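PDB 6AZH: TetR family transcriptional regulator from Clostridium perfringens, which acts as a dimeric, DNA-binding transcriptional regulator of the TetR family, with a putative role in controlling fatty acid metabolism genes. Local coordinates for the interface of chains A and B. Residues are numbered along the deposited sequence; one frame, centred on the assembly and turned at random. Chains: chain A/B, TetR family transcriptional regulator.

The interface of chains A and B. Residues chain A 130, 146, 148-149, 152; chain B 164, 168.
B:Tyr164 lays its ring across the first turns of helix 147-165 of chain A, meeting A:Ser148, A:Leu149 and A:His152. Its CG stands anti to the backbone N (chi1 179°), which sends the long, flat phenol out from helix 147-168 over the partner helix; 92 Å² of the residue is buried there. A:Leu149 crosses it at about a right angle, its CD1 methyl lying 3.5 Å from CD2 of the tyrosine, an apolar branch suited to an aromatic carbon. A:His152 turns one face to the same ring, with B:Tyr164 CD1 3.5 Å above the imidazole plane and over its centre. Further out, B:Arg168 and A:Glu130 meet tip to tip in a salt bridge. The arginine NH2 donates to the carboxylate OE2 at 2.9 Å; OE2 accepts through its syn lone pair and lies nearly in the guanidinium plane. A bend at chi2 (-68°) helps bring the guanidinium to the A:His152 edge and on towards A:Glu130. Its NH1 makes a weak bond to the A:Ser148 hydroxyl OG; the small serine fits here with CB against the phenol hydroxyl and OG at the guanidinium edge.

The second shell fixes these groups. A:His152 ND1 donates 2.9 Å to the carbonyl O of A:Ser148, one helical turn back, which restrains rotation of the imidazole. A:Asp146 caps the start of the helix, its carboxylate OD1 accepting from A:Leu149 N at 3.1 Å. A water 2.8 Å from the B:Tyr164 hydroxyl OH also meets A:Asp146 OD2, although that second link is unusually short and so doubtful. Together with its two-fold twin, the patch docks the C-terminal end of one helix on the partner's N-terminal turns and helix 113-138, probably helping hold the dimer in which TetR-family proteins bind operators.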
ATOM      1  N   GLU A 130      -8.370  -7.138  14.304  1.00 21.26           N
ATOM      2  CA  GLU A 130      -7.696  -7.571  15.528  1.00 21.71           C
ATOM      3  C   GLU A 130      -8.647  -8.327  16.438  1.00 18.82           C
ATOM      4  O   GLU A 130      -8.262  -9.332  17.050  1.00 23.22           O
ATOM      5  CB  GLU A 130      -7.104  -6.377  16.270  1.00 19.07           C
ATOM      6  CG  GLU A 130      -6.034  -5.674  15.459  1.00 24.56           C
ATOM      7  CD  GLU A 130      -5.469  -4.441  16.128  1.00 32.41           C
ATOM      8  OE1 GLU A 130      -5.784  -4.199  17.310  1.00 36.50           O
ATOM      9  OE2 GLU A 130      -4.709  -3.715  15.456  1.00 35.75           O
ATOM     10  N   ASP A 146       1.955 -11.592  17.267  1.00 23.65           N
ATOM     11  CA  ASP A 146       1.667 -10.174  17.380  1.00 23.49           C
ATOM     12  C   ASP A 146       0.399  -9.866  16.590  1.00 25.83           C
ATOM     13  O   ASP A 146       0.421  -9.837  15.356  1.00 20.72           O
ATOM     14  CB  ASP A 146       2.865  -9.383  16.861  1.00 22.99           C
ATOM     15  CG  ASP A 146       2.780  -7.911  17.192  1.00 29.87           C
ATOM     16  OD1 ASP A 146       1.669  -7.352  17.131  1.00 24.39           O
ATOM     17  OD2 ASP A 146       3.830  -7.308  17.514  1.00 35.06           O
ATOM     18  N   SER A 148      -1.641  -7.094  16.372  1.00 22.25           N
ATOM     19  CA  SER A 148      -1.686  -5.846  15.616  1.00 21.78           C
ATOM     20  C   SER A 148      -0.839  -5.935  14.352  1.00 22.68           C
ATOM     21  O   SER A 148      -1.258  -5.478  13.281  1.00 22.17           O
ATOM     22  CB  SER A 148      -1.225  -4.689  16.489  1.00 27.98           C
ATOM     23  OG  SER A 148      -2.211  -4.373  17.455  1.00 33.07           O
ATOM     24  N   LEU A 149       0.363  -6.497  14.464  1.00 20.92           N
ATOM     25  CA  LEU A 149       1.196  -6.697  13.285  1.00 21.40           C
ATOM     26  C   LEU A 149       0.472  -7.555  12.256  1.00 21.52           C
ATOM     27  O   LEU A 149       0.444  -7.219  11.068  1.00 19.33           O
ATOM     28  CB  LEU A 149       2.531  -7.334  13.688  1.00 20.13           C
ATOM     29  CG  LEU A 149       3.563  -7.527  12.583  1.00 21.80           C
ATOM     30  CD1 LEU A 149       3.884  -6.182  11.947  1.00 28.93           C
ATOM     31  CD2 LEU A 149       4.845  -8.168  13.108  1.00 25.17           C
ATOM     32  N   HIS A 152      -2.510  -5.738  10.567  1.00 19.28           N
ATOM     33  CA  HIS A 152      -2.085  -4.798   9.532  1.00 21.37           C
ATOM     34  C   HIS A 152      -1.626  -5.523   8.277  1.00 18.56           C
ATOM     35  O   HIS A 152      -1.816  -5.015   7.170  1.00 20.79           O
ATOM     36  CB  HIS A 152      -0.974  -3.891  10.053  1.00 19.58           C
ATOM     37  CG  HIS A 152      -1.485  -2.741  10.857  1.00 25.51           C
ATOM     38  ND1 HIS A 152      -1.952  -2.891  12.143  1.00 27.18           N
ATOM     39  CD2 HIS A 152      -1.636  -1.431  10.549  1.00 24.16           C
ATOM     40  CE1 HIS A 152      -2.351  -1.715  12.603  1.00 28.62           C
ATOM     41  NE2 HIS A 152      -2.168  -0.814  11.656  1.00 23.83           N
TER
ATOM     42  N   TYR B 164       1.660   0.279   9.470  1.00 18.02           N
ATOM     43  CA  TYR B 164       1.533  -0.007  10.893  1.00 20.33           C
ATOM     44  C   TYR B 164       2.347   0.982  11.721  1.00 20.07           C
ATOM     45  O   TYR B 164       1.861   1.543  12.710  1.00 21.21           O
ATOM     46  CB  TYR B 164       1.997  -1.451  11.121  1.00 18.02           C
ATOM     47  CG  TYR B 164       1.985  -2.002  12.538  1.00 22.56           C
ATOM     48  CD1 TYR B 164       1.065  -1.581  13.481  1.00 25.45           C
ATOM     49  CD2 TYR B 164       2.893  -2.990  12.906  1.00 25.81           C
ATOM     50  CE1 TYR B 164       1.063  -2.125  14.769  1.00 25.74           C
ATOM     51  CE2 TYR B 164       2.894  -3.535  14.176  1.00 26.52           C
ATOM     52  CZ  TYR B 164       1.984  -3.097  15.103  1.00 25.14           C
ATOM     53  OH  TYR B 164       2.008  -3.646  16.367  1.00 27.55           O
ATOM     54  N   ARG B 168       0.597   3.813  14.333  1.00 23.02           N
ATOM     55  CA  ARG B 168       0.858   3.779  15.762  1.00 23.19           C
ATOM     56  C   ARG B 168       1.964   4.734  16.200  1.00 28.90           C
ATOM     57  O   ARG B 168       2.235   4.825  17.403  1.00 25.25           O
ATOM     58  CB  ARG B 168       1.207   2.350  16.188  1.00 26.28           C
ATOM     59  CG  ARG B 168       0.145   1.317  15.808  1.00 32.26           C
ATOM     60  CD  ARG B 168      -1.150   1.519  16.603  1.00 32.94           C
ATOM     61  NE  ARG B 168      -2.304   0.844  16.004  1.00 37.15           N
ATOM     62  CZ  ARG B 168      -2.653  -0.417  16.257  1.00 39.64           C
ATOM     63  NH1 ARG B 168      -1.932  -1.146  17.096  1.00 33.40           N
ATOM     64  NH2 ARG B 168      -3.727  -0.951  15.676  1.00 40.50           N
TER
HETATM   65  O   HOH W   1       4.283  -4.939  17.362  1.00 29.45           O